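Local structure of CdiI immunity protein (Cupriavidus taiwanensis, 5T87) at residues 37-41 / 42-46; 71-74 / 75-79; 78-82 / 83-87; 104-107 / 108-111. The protein probably protects its own cell from contact-dependent growth inhibition by binding the toxin domain of the cognate CdiA and neutralising it. All blocks are in the same frame, centred on the assembly; numbering follows the deposited sequence.

Contact 1 (37-41 / 42-46); sequences YYEDD and WEWAF
Asp41 holds the first turn of helix 42-53 through Trp44 and Ala45: the three-residue connection from helix 25-38 ends here in an N-cap, with Asp41 as the capping residue. Trp42 opens the helix. Its backbone N makes a weak bond to Asp40 O, while its indole turns from the connection into the core, over Leu73 of helix 60-76 and Ala85 of helix 82-91. Glu43 follows on the outer surface, its CB 3.9 Å from Asp41 OD1.

Trp44 receives the cap. Its backbone N-H points almost straight at Asp41 OD1, at 3.0 Å and 174°, and reaches that oxygen from above the carboxylate plane. The torsion of Asp41, with CG opposite its own N (chi1 -179°), swings the carboxylate forward over the first turn, and there its CG also rests on Trp44 CB at 3.4 Å. Farther out, the indole extends past Glu39, whose CG lies 4.0 Å from Trp44 CZ3; the carboxylate of Glu39 and the ring are inclined by 48°. The polar end of Glu39 is engaged elsewhere, in a salt bridge with Arg10 and a hydrogen bond to Asn13, and Arg48 makes a cation-pi contact with the Trp44 ring.

Ala45 completes the turn with the first regular i to i+4 bond, and its methyl packs inward on Leu73. The cap and this bond together give Asp41 two grips on the new helix, through side chain and main chain: Ala45 N donates to Asp41 O at 2.9 Å.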
loop_
_atom_site.group_PDB
_atom_site.type_symbol
_atom_site.label_atom_id
_atom_site.label_comp_id
_atom_site.label_asym_id
_atom_site.label_seq_id
_atom_site.Cartn_x
_atom_site.Cartn_y
_atom_site.Cartn_z
ATOM N N TYR A 37 -5.245 -6.971 -0.851
ATOM C CA TYR A 37 -5.799 -7.271 0.479
ATOM C C TYR A 37 -6.341 -8.682 0.640
ATOM O O TYR A 37 -6.332 -9.202 1.754
ATOM C CB TYR A 37 -6.928 -6.263 0.866
ATOM C CG TYR A 37 -6.467 -4.972 1.522
ATOM C CD1 TYR A 37 -5.317 -4.327 1.083
ATOM C CD2 TYR A 37 -7.213 -4.368 2.555
ATOM C CE1 TYR A 37 -4.892 -3.144 1.661
ATOM C CE2 TYR A 37 -6.801 -3.160 3.132
ATOM C CZ TYR A 37 -5.627 -2.556 2.678
ATOM O OH TYR A 37 -5.112 -1.388 3.195
ATOM N N TYR A 38 -6.835 -9.285 -0.440
ATOM C CA TYR A 38 -7.591 -10.553 -0.346
ATOM C C TYR A 38 -7.073 -11.783 -1.119
ATOM O O TYR A 38 -7.457 -12.882 -0.752
ATOM C CB TYR A 38 -9.065 -10.305 -0.700
ATOM C CG TYR A 38 -9.627 -9.097 0.016
ATOM C CD1 TYR A 38 -9.670 -9.055 1.413
ATOM C CD2 TYR A 38 -10.080 -7.982 -0.687
ATOM C CE1 TYR A 38 -10.155 -7.945 2.086
ATOM C CE2 TYR A 38 -10.567 -6.865 -0.024
ATOM C CZ TYR A 38 -10.604 -6.846 1.366
ATOM O OH TYR A 38 -11.095 -5.734 2.047
ATOM N N GLU A 39 -6.238 -11.640 -2.153
ATOM C CA GLU A 39 -5.738 -12.833 -2.892
ATOM C C GLU A 39 -4.492 -13.411 -2.222
ATOM O O GLU A 39 -3.634 -12.668 -1.736
ATOM C CB GLU A 39 -5.468 -12.553 -4.379
ATOM C CG GLU A 39 -6.695 -12.068 -5.180
ATOM C CD GLU A 39 -7.828 -13.102 -5.301
ATOM O OE1 GLU A 39 -7.516 -14.323 -5.339
ATOM O OE2 GLU A 39 -9.027 -12.690 -5.370
ATOM N N ASP A 40 -4.418 -14.738 -2.179
ATOM C CA ASP A 40 -3.338 -15.441 -1.473
ATOM C C ASP A 40 -2.299 -16.079 -2.368
ATOM O O ASP A 40 -1.288 -16.538 -1.875
ATOM C CB ASP A 40 -3.933 -16.519 -0.552
ATOM C CG ASP A 40 -4.585 -15.930 0.692
ATOM O OD1 ASP A 40 -4.297 -14.753 1.003
ATOM O OD2 ASP A 40 -5.377 -16.639 1.363
ATOM N N ASP A 41 -2.556 -16.117 -3.666
ATOM C CA ASP A 41 -1.697 -16.778 -4.642
ATOM C C ASP A 41 -0.699 -15.732 -5.167
ATOM O O ASP A 41 -0.976 -15.029 -6.149
ATOM C CB ASP A 41 -2.584 -17.346 -5.760
ATOM C CG ASP A 41 -1.811 -18.083 -6.834
ATOM O OD1 ASP A 41 -0.593 -17.870 -7.056
ATOM O OD2 ASP A 41 -2.463 -18.899 -7.512
ATOM N N TRP A 42 0.447 -15.635 -4.489
ATOM C CA TRP A 42 1.539 -14.744 -4.865
ATOM C C TRP A 42 1.778 -14.663 -6.373
ATOM O O TRP A 42 1.766 -13.584 -6.942
ATOM C CB TRP A 42 2.865 -15.120 -4.166
ATOM C CG TRP A 42 3.997 -14.325 -4.723
ATOM C CD1 TRP A 42 4.903 -14.739 -5.669
ATOM C CD2 TRP A 42 4.304 -12.944 -4.463
ATOM N NE1 TRP A 42 5.764 -13.717 -5.983
ATOM C CE2 TRP A 42 5.425 -12.607 -5.260
ATOM C CE3 TRP A 42 3.766 -11.968 -3.609
ATOM C CZ2 TRP A 42 6.005 -11.342 -5.244
ATOM C CZ3 TRP A 42 4.354 -10.706 -3.585
ATOM C CH2 TRP A 42 5.464 -10.408 -4.396
ATOM N N GLU A 43 2.004 -15.797 -7.011
ATOM C CA GLU A 43 2.357 -15.793 -8.425
ATOM C C GLU A 43 1.243 -15.214 -9.283
ATOM O O GLU A 43 1.482 -14.338 -10.100
ATOM C CB GLU A 43 2.741 -17.196 -8.903
ATOM C CG GLU A 43 4.040 -17.711 -8.291
ATOM C CD GLU A 43 5.299 -16.993 -8.762
ATOM O OE1 GLU A 43 5.295 -16.373 -9.837
ATOM O OE2 GLU A 43 6.331 -17.083 -8.055
ATOM N N TRP A 44 0.025 -15.688 -9.077
ATOM C CA TRP A 44 -1.140 -15.169 -9.801
ATOM C C TRP A 44 -1.315 -13.656 -9.604
ATOM O O TRP A 44 -1.537 -12.915 -10.558
ATOM C CB TRP A 44 -2.391 -15.914 -9.339
ATOM C CG TRP A 44 -3.588 -15.660 -10.139
ATOM C CD1 TRP A 44 -4.027 -16.369 -11.225
ATOM C CD2 TRP A 44 -4.539 -14.623 -9.920
ATOM N NE1 TRP A 44 -5.209 -15.820 -11.698
ATOM C CE2 TRP A 44 -5.539 -14.750 -10.914
ATOM C CE3 TRP A 44 -4.648 -13.598 -8.977
ATOM C CZ2 TRP A 44 -6.625 -13.894 -10.986
ATOM C CZ3 TRP A 44 -5.725 -12.742 -9.053
ATOM C CH2 TRP A 44 -6.700 -12.892 -10.056
ATOM N N ALA A 45 -1.201 -13.214 -8.359
ATOM C CA ALA A 45 -1.372 -11.805 -8.018
ATOM C C ALA A 45 -0.217 -10.897 -8.468
ATOM O O ALA A 45 -0.468 -9.786 -8.946
ATOM C CB ALA A 45 -1.581 -11.665 -6.521
ATOM N N PHE A 46 1.027 -11.357 -8.286
ATOM C CA PHE A 46 2.248 -10.574 -8.587
ATOM C C PHE A 46 2.299 -10.291 -10.077
ATOM O O PHE A 46 2.536 -9.168 -10.481
ATOM C CB PHE A 46 3.485 -11.358 -8.118
ATOM C CG PHE A 46 4.816 -10.695 -8.371
ATOM C CD1 PHE A 46 5.055 -9.387 -7.992
ATOM C CD2 PHE A 46 5.866 -11.426 -8.920
ATOM C CE1 PHE A 46 6.295 -8.805 -8.201
ATOM C CE2 PHE A 46 7.114 -10.843 -9.145
ATOM C CZ PHE A 46 7.333 -9.537 -8.766
#

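Contact 2 (71-74 / 75-79); sequences GHLA and RRIHD
His72 and Arg75 lie alongside each other, one turn apart, while Leu73 and Ile77 touch through methyls. Among the polar side chains, His72 and Arg75 run in the same direction, with ring and guanidinium planes 65° apart. His72 ND1 lies 3.2 Å from Arg75 NH2, at the edge of the guanidinium and near its plane. The bend of Arg75 at chi3 (64°) brings its guanidinium beside the ring. On the far side of the imidazole, NE2 is hydrogen-bonded to His46 of the CdiA toxin chain, which places these two side chains at the toxin interface. Arg76 NH2 passes Leu73 CD2 at 3.9 Å on its way to a hydrogen bond with Glu39 O, while Arg76 NE reaches Ala36 O.

Main-chain bonds mark the C-terminal end of helix 60-76 in this all-helical immunity protein. Arg75 N still donates to Gly71 O in the regular pattern, at 3.1 Å, but Leu73 O takes both an i+3 and an i+4 donor, Arg76 N at 3.0 Å and Ile77 N at 2.9 Å. Ile77 is where the chain gives up helical geometry.

In the apolar contact, Leu73 CD2 meets Ile77 CD1 at 3.8 Å, and both side chains lean on Trp42 of helix 42-53.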
loop_
_atom_site.group_PDB
_atom_site.type_symbol
_atom_site.label_atom_id
_atom_site.label_comp_id
_atom_site.label_asym_id
_atom_site.label_seq_id
_atom_site.Cartn_x
_atom_site.Cartn_y
_atom_site.Cartn_z
ATOM N N GLY A 71 3.685 -4.071 -2.428
ATOM C CA GLY A 71 4.079 -3.892 -1.032
ATOM C C GLY A 71 3.143 -4.567 -0.060
ATOM O O GLY A 71 3.586 -5.153 0.924
ATOM N N HIS A 72 1.848 -4.489 -0.346
ATOM C CA HIS A 72 0.840 -5.111 0.502
ATOM C C HIS A 72 0.900 -6.612 0.427
ATOM O O HIS A 72 0.828 -7.277 1.466
ATOM C CB HIS A 72 -0.570 -4.640 0.142
ATOM C CG HIS A 72 -0.790 -3.191 0.387
ATOM N ND1 HIS A 72 -0.295 -2.544 1.498
ATOM C CD2 HIS A 72 -1.444 -2.253 -0.333
ATOM C CE1 HIS A 72 -0.639 -1.270 1.457
ATOM N NE2 HIS A 72 -1.330 -1.067 0.351
ATOM N N LEU A 73 1.023 -7.155 -0.783
ATOM C CA LEU A 73 1.192 -8.603 -0.932
ATOM C C LEU A 73 2.361 -9.111 -0.120
ATOM O O LEU A 73 2.227 -10.081 0.611
ATOM C CB LEU A 73 1.432 -8.988 -2.371
ATOM C CG LEU A 73 0.241 -9.033 -3.301
ATOM C CD1 LEU A 73 0.694 -9.635 -4.627
ATOM C CD2 LEU A 73 -0.878 -9.863 -2.698
ATOM N N ALA A 74 3.497 -8.435 -0.250
ATOM C CA ALA A 74 4.723 -8.801 0.457
ATOM C C ALA A 74 4.529 -8.841 1.973
ATOM O O ALA A 74 5.005 -9.759 2.644
ATOM C CB ALA A 74 5.836 -7.825 0.114
ATOM N N ARG A 75 3.845 -7.829 2.489
ATOM C CA ARG A 75 3.458 -7.778 3.888
ATOM C C ARG A 75 2.644 -9.009 4.328
ATOM O O ARG A 75 2.854 -9.530 5.424
ATOM C CB ARG A 75 2.675 -6.475 4.165
ATOM C CG ARG A 75 1.943 -6.435 5.495
ATOM C CD ARG A 75 1.491 -5.030 5.858
ATOM N NE ARG A 75 0.497 -4.439 4.948
ATOM C CZ ARG A 75 -0.790 -4.791 4.856
ATOM N NH1 ARG A 75 -1.287 -5.786 5.591
ATOM N NH2 ARG A 75 -1.587 -4.155 4.004
ATOM N N ARG A 76 1.737 -9.465 3.468
ATOM C CA ARG A 76 0.727 -10.443 3.860
ATOM C C ARG A 76 1.088 -11.887 3.620
ATOM O O ARG A 76 0.670 -12.738 4.395
ATOM C CB ARG A 76 -0.598 -10.163 3.147
ATOM C CG ARG A 76 -1.348 -8.940 3.669
ATOM C CD ARG A 76 -2.825 -8.998 3.297
ATOM N NE ARG A 76 -3.004 -9.333 1.886
ATOM C CZ ARG A 76 -3.438 -10.492 1.387
ATOM N NH1 ARG A 76 -3.804 -11.502 2.174
ATOM N NH2 ARG A 76 -3.525 -10.626 0.067
ATOM N N ILE A 77 1.858 -12.169 2.567
ATOM C CA ILE A 77 2.009 -13.544 2.030
ATOM C C ILE A 77 3.360 -14.225 2.353
ATOM O O ILE A 77 4.400 -13.813 1.835
ATOM C CB ILE A 77 1.719 -13.529 0.505
ATOM C CG1 ILE A 77 0.242 -13.149 0.293
ATOM C CG2 ILE A 77 2.055 -14.873 -0.145
ATOM C CD1 ILE A 77 -0.250 -13.250 -1.127
ATOM N N HIS A 78 3.323 -15.289 3.168
ATOM C CA HIS A 78 4.555 -15.934 3.667
ATOM C C HIS A 78 5.392 -16.525 2.542
ATOM O O HIS A 78 6.613 -16.434 2.574
ATOM C CB HIS A 78 4.264 -17.015 4.730
ATOM C CG HIS A 78 5.443 -17.343 5.616
ATOM N ND1 HIS A 78 6.549 -18.049 5.173
ATOM C CD2 HIS A 78 5.676 -17.074 6.926
ATOM C CE1 HIS A 78 7.411 -18.191 6.166
ATOM N NE2 HIS A 78 6.906 -17.608 7.241
ATOM N N ASP A 79 4.734 -17.086 1.532
ATOM C CA ASP A 79 5.428 -17.823 0.461
ATOM C C ASP A 79 5.661 -17.020 -0.820
ATOM O O ASP A 79 5.686 -17.589 -1.922
ATOM C CB ASP A 79 4.706 -19.149 0.157
ATOM C CG ASP A 79 3.299 -18.964 -0.401
ATOM O OD1 ASP A 79 2.846 -17.816 -0.667
ATOM O OD2 ASP A 79 2.639 -20.009 -0.567
#

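Contact 3 (78-82 / 83-87); sequences HDLDV and AMAEE
Asp81 and the selenomethionine Met84 lie alongside each other at the start of helix 82-91, with Asp81 in the N-cap position. The buried side belongs to Leu80 and Ala85. Leu80 CD1 is 4.3 Å from Ala85 CB, and the two are packed chiefly through their neighbours: both touch Trp42 of helix 42-53, and Leu80 also reaches Leu109 of helix 96-114. Glu86 faces that same helix, resting on Leu109 and Met114, with its OE2 in a salt bridge to Arg110. The main chain is firm here: Ala85 N donates to Asp81 O at 3.0 Å and 167°, and Glu86 N to Val82 O at 2.9 Å.

Asp81 and Met84 touch closely, but at the more exposed side. Met84 N makes a weak bond to Asp81 O, and the Asp81 carboxylate, carried forward by a chi1 of -163°, meets carbon: OD2 lies 3.2 Å from Met84 CG. The selenium end then bends away from Asp81, and Met84 packs on Phe46; Ala83 is exposed.

The first turn is thus held mainly by main-chain bonds to Asp81 O and Val82 O, while the negative charge of Asp81, set at the N-terminal end, would probably be favoured by the helix dipole.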
loop_
_atom_site.group_PDB
_atom_site.type_symbol
_atom_site.label_atom_id
_atom_site.label_comp_id
_atom_site.label_asym_id
_atom_site.label_seq_id
_atom_site.Cartn_x
_atom_site.Cartn_y
_atom_site.Cartn_z
ATOM N N HIS A 78 3.323 -15.289 3.168
ATOM C CA HIS A 78 4.555 -15.934 3.667
ATOM C C HIS A 78 5.392 -16.525 2.542
ATOM O O HIS A 78 6.613 -16.434 2.574
ATOM C CB HIS A 78 4.264 -17.015 4.730
ATOM C CG HIS A 78 5.443 -17.343 5.616
ATOM N ND1 HIS A 78 6.549 -18.049 5.173
ATOM C CD2 HIS A 78 5.676 -17.074 6.926
ATOM C CE1 HIS A 78 7.411 -18.191 6.166
ATOM N NE2 HIS A 78 6.906 -17.608 7.241
ATOM N N ASP A 79 4.734 -17.086 1.532
ATOM C CA ASP A 79 5.428 -17.823 0.461
ATOM C C ASP A 79 5.661 -17.020 -0.820
ATOM O O ASP A 79 5.686 -17.589 -1.922
ATOM C CB ASP A 79 4.706 -19.149 0.157
ATOM C CG ASP A 79 3.299 -18.964 -0.401
ATOM O OD1 ASP A 79 2.846 -17.816 -0.667
ATOM O OD2 ASP A 79 2.639 -20.009 -0.567
ATOM N N LEU A 80 5.821 -15.705 -0.693
ATOM C CA LEU A 80 6.294 -14.922 -1.828
ATOM C C LEU A 80 7.701 -15.378 -2.275
ATOM O O LEU A 80 8.476 -15.922 -1.489
ATOM C CB LEU A 80 6.303 -13.416 -1.520
ATOM C CG LEU A 80 7.524 -12.860 -0.785
ATOM C CD1 LEU A 80 7.425 -11.357 -0.632
ATOM C CD2 LEU A 80 7.688 -13.506 0.577
ATOM N N ASP A 81 7.996 -15.141 -3.548
ATOM C CA ASP A 81 9.343 -15.213 -4.085
ATOM C C ASP A 81 10.057 -13.897 -3.771
ATOM O O ASP A 81 9.874 -12.912 -4.467
ATOM C CB ASP A 81 9.269 -15.458 -5.598
ATOM C CG ASP A 81 10.575 -15.942 -6.187
ATOM O OD1 ASP A 81 11.646 -15.633 -5.633
ATOM O OD2 ASP A 81 10.532 -16.627 -7.230
ATOM N N VAL A 82 10.865 -13.897 -2.719
ATOM C CA VAL A 82 11.473 -12.677 -2.191
ATOM C C VAL A 82 12.403 -12.049 -3.218
ATOM O O VAL A 82 12.355 -10.853 -3.452
ATOM C CB VAL A 82 12.275 -12.948 -0.892
ATOM C CG1 VAL A 82 13.025 -11.699 -0.432
ATOM C CG2 VAL A 82 11.362 -13.459 0.222
ATOM N N ALA A 83 13.261 -12.863 -3.815
ATOM C CA ALA A 83 14.205 -12.378 -4.826
ATOM C C ALA A 83 13.499 -11.732 -6.020
ATOM O O ALA A 83 14.000 -10.749 -6.551
ATOM C CB ALA A 83 15.115 -13.505 -5.305
HETATM N N MSE A 84 12.356 -12.279 -6.436
HETATM C CA MSE A 84 11.618 -11.734 -7.576
HETATM C C MSE A 84 10.965 -10.424 -7.201
HETATM O O MSE A 84 11.006 -9.462 -7.987
HETATM C CB MSE A 84 10.569 -12.694 -8.123
HETATM C CG MSE A 84 11.200 -13.912 -8.795
HETATM SE SE MSE A 84 12.296 -13.460 -10.394
HETATM C CE MSE A 84 14.081 -13.693 -9.565
ATOM N N ALA A 85 10.379 -10.376 -6.003
ATOM C CA ALA A 85 9.775 -9.158 -5.480
ATOM C C ALA A 85 10.814 -8.041 -5.364
ATOM O O ALA A 85 10.533 -6.880 -5.721
ATOM C CB ALA A 85 9.114 -9.421 -4.135
ATOM N N GLU A 86 12.012 -8.396 -4.898
ATOM C CA GLU A 86 13.058 -7.407 -4.684
ATOM C C GLU A 86 13.646 -6.865 -5.993
ATOM O O GLU A 86 13.840 -5.651 -6.125
ATOM C CB GLU A 86 14.156 -7.962 -3.790
ATOM C CG GLU A 86 15.095 -6.879 -3.288
ATOM C CD GLU A 86 16.141 -7.411 -2.344
ATOM O OE1 GLU A 86 16.913 -8.311 -2.748
ATOM O OE2 GLU A 86 16.190 -6.923 -1.195
ATOM N N GLU A 87 13.935 -7.756 -6.942
ATOM C CA GLU A 87 14.464 -7.348 -8.257
ATOM C C GLU A 87 13.476 -6.423 -8.959
ATOM O O GLU A 87 13.882 -5.426 -9.589
ATOM C CB GLU A 87 14.812 -8.561 -9.152
ATOM C CG GLU A 87 16.224 -9.092 -8.899
ATOM C CD GLU A 87 16.460 -10.551 -9.309
ATOM O OE1 GLU A 87 15.998 -10.981 -10.392
ATOM O OE2 GLU A 87 17.139 -11.268 -8.541
#

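Contact 4 (104-107 / 108-111); sequences DALD and DLRI
Leu106 and Arg110, one turn apart on helix 96-114, run side by side in the same direction, the aliphatic side chain lying along the charged one. Leu106 CG sits over one face of the guanidinium, 4.0 Å from Arg110 CZ and offset toward the rim of that flat group. In Arg110, chi1 (-59°) sets CG 3.1 Å from Leu106 O; the bend at chi2 (-84°) then lets the guanidinium pass over Leu106 CG. The same carbonyl accepts from Arg110 N at 2.8 Å and 171°. With NH1 salt-bridged to Glu86, carbon supports one face of the guanidinium while a carboxylate holds its nitrogen.

Leu109 takes a different heading. Its CD2 comes only to 4.4 Å from Leu106 CD1, and the side chain turns inward to Ala74 and Glu86, next to the inward-facing Ala105, whose carbonyl receives Leu109 N at 2.9 Å.

The acidic side chains belong to another surface. Asp108 folds back beside the preceding turn, its CB 3.2 Å from Ala105 O; its OD1, 3.1 Å from Asp104 O, gains no bond from that oxygen, since both are acceptors. This carboxylate is instead satisfied by the CdiA toxin, where Arg50 and Arg23 of that chain both form salt bridges with OD1. Asp104 OD2 hydrogen-bonds to Ser21 of the same toxin chain. The arrangement is that of an amphipathic helix in an all-helical immunity protein: Leu109 and Ala105 packed on the neighbouring helices, Leu106 at the margin beside Arg110, and aspartates forming an acidic toxin-binding face.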
loop_
_atom_site.group_PDB
_atom_site.type_symbol
_atom_site.label_atom_id
_atom_site.label_comp_id
_atom_site.label_asym_id
_atom_site.label_seq_id
_atom_site.Cartn_x
_atom_site.Cartn_y
_atom_site.Cartn_z
ATOM N N ASP A 104 8.586 2.638 -0.620
ATOM C CA ASP A 104 7.704 2.225 0.482
ATOM C C ASP A 104 7.291 0.753 0.384
ATOM O O ASP A 104 6.997 0.117 1.399
ATOM C CB ASP A 104 6.434 3.079 0.527
ATOM C CG ASP A 104 6.709 4.557 0.794
ATOM O OD1 ASP A 104 7.825 4.926 1.236
ATOM O OD2 ASP A 104 5.777 5.357 0.566
ATOM N N ALA A 105 7.224 0.220 -0.834
ATOM C CA ALA A 105 6.944 -1.200 -1.023
ATOM C C ALA A 105 8.144 -2.031 -0.532
ATOM O O ALA A 105 7.985 -3.089 0.083
ATOM C CB ALA A 105 6.640 -1.484 -2.481
ATOM N N LEU A 106 9.335 -1.508 -0.798
ATOM C CA LEU A 106 10.590 -2.085 -0.340
ATOM C C LEU A 106 10.705 -2.079 1.198
ATOM O O LEU A 106 11.142 -3.067 1.798
ATOM C CB LEU A 106 11.745 -1.304 -0.963
ATOM C CG LEU A 106 13.045 -2.022 -1.264
ATOM C CD1 LEU A 106 12.804 -3.226 -2.175
ATOM C CD2 LEU A 106 14.000 -1.017 -1.913
ATOM N N ASP A 107 10.306 -0.963 1.822
ATOM C CA ASP A 107 10.120 -0.900 3.279
ATOM C C ASP A 107 9.245 -2.064 3.744
ATOM O O ASP A 107 9.580 -2.729 4.712
ATOM C CB ASP A 107 9.475 0.434 3.718
ATOM C CG ASP A 107 10.465 1.608 3.748
ATOM O OD1 ASP A 107 11.642 1.420 3.367
ATOM O OD2 ASP A 107 10.060 2.729 4.164
ATOM N N ASP A 108 8.139 -2.306 3.037
ATOM C CA ASP A 108 7.212 -3.388 3.378
ATOM C C ASP A 108 7.876 -4.757 3.243
ATOM O O ASP A 108 7.722 -5.613 4.119
ATOM C CB ASP A 108 5.913 -3.305 2.537
ATOM C CG ASP A 108 5.079 -2.044 2.840
ATOM O OD1 ASP A 108 5.498 -1.229 3.701
ATOM O OD2 ASP A 108 3.997 -1.872 2.226
ATOM N N LEU A 109 8.641 -4.942 2.169
ATOM C CA LEU A 109 9.360 -6.195 1.934
ATOM C C LEU A 109 10.387 -6.476 3.029
ATOM O O LEU A 109 10.372 -7.546 3.642
ATOM C CB LEU A 109 10.063 -6.172 0.575
ATOM C CG LEU A 109 10.617 -7.507 0.065
ATOM C CD1 LEU A 109 9.505 -8.534 -0.096
ATOM C CD2 LEU A 109 11.371 -7.326 -1.250
ATOM N N ARG A 110 11.239 -5.489 3.288
ATOM C CA ARG A 110 12.339 -5.631 4.242
ATOM C C ARG A 110 11.858 -5.907 5.682
ATOM O O ARG A 110 12.506 -6.646 6.428
ATOM C CB ARG A 110 13.236 -4.382 4.217
ATOM C CG ARG A 110 13.870 -4.052 2.858
ATOM C CD ARG A 110 15.154 -4.825 2.595
ATOM N NE ARG A 110 15.584 -4.843 1.182
ATOM C CZ ARG A 110 16.170 -3.832 0.523
ATOM N NH1 ARG A 110 16.533 -4.002 -0.755
ATOM N NH2 ARG A 110 16.386 -2.649 1.115
ATOM N N ILE A 111 10.725 -5.324 6.062
ATOM C CA ILE A 111 10.191 -5.464 7.415
ATOM C C ILE A 111 9.547 -6.841 7.579
ATOM O O ILE A 111 9.941 -7.627 8.445
ATOM C CB ILE A 111 9.147 -4.357 7.728
ATOM C CG1 ILE A 111 9.823 -2.979 7.879
ATOM C CG2 ILE A 111 8.309 -4.706 8.955
ATOM C CD1 ILE A 111 10.458 -2.703 9.231
#

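Contacts 1 and 3 are both helix starts with an aspartate in the N-cap position, but in contact 1 the carboxylate takes a backbone N-H, whereas in contact 3 it lies against carbon. Contact 2 is a helix end and the most buried; contact 4 lies within a continuous helix. Leu80 of contact 3 touches Trp42 of contact 1, Ala74 of contact 2 and Leu109 of contact 4, and so brings all four into one core. Polar links join contacts 1 and 2 and contacts 3 and 4. Contacts 2 and 4 bring histidine and aspartates to the toxin; contact 1 reaches it only marginally, through Tyr37, and no toxin residue touches contact 3.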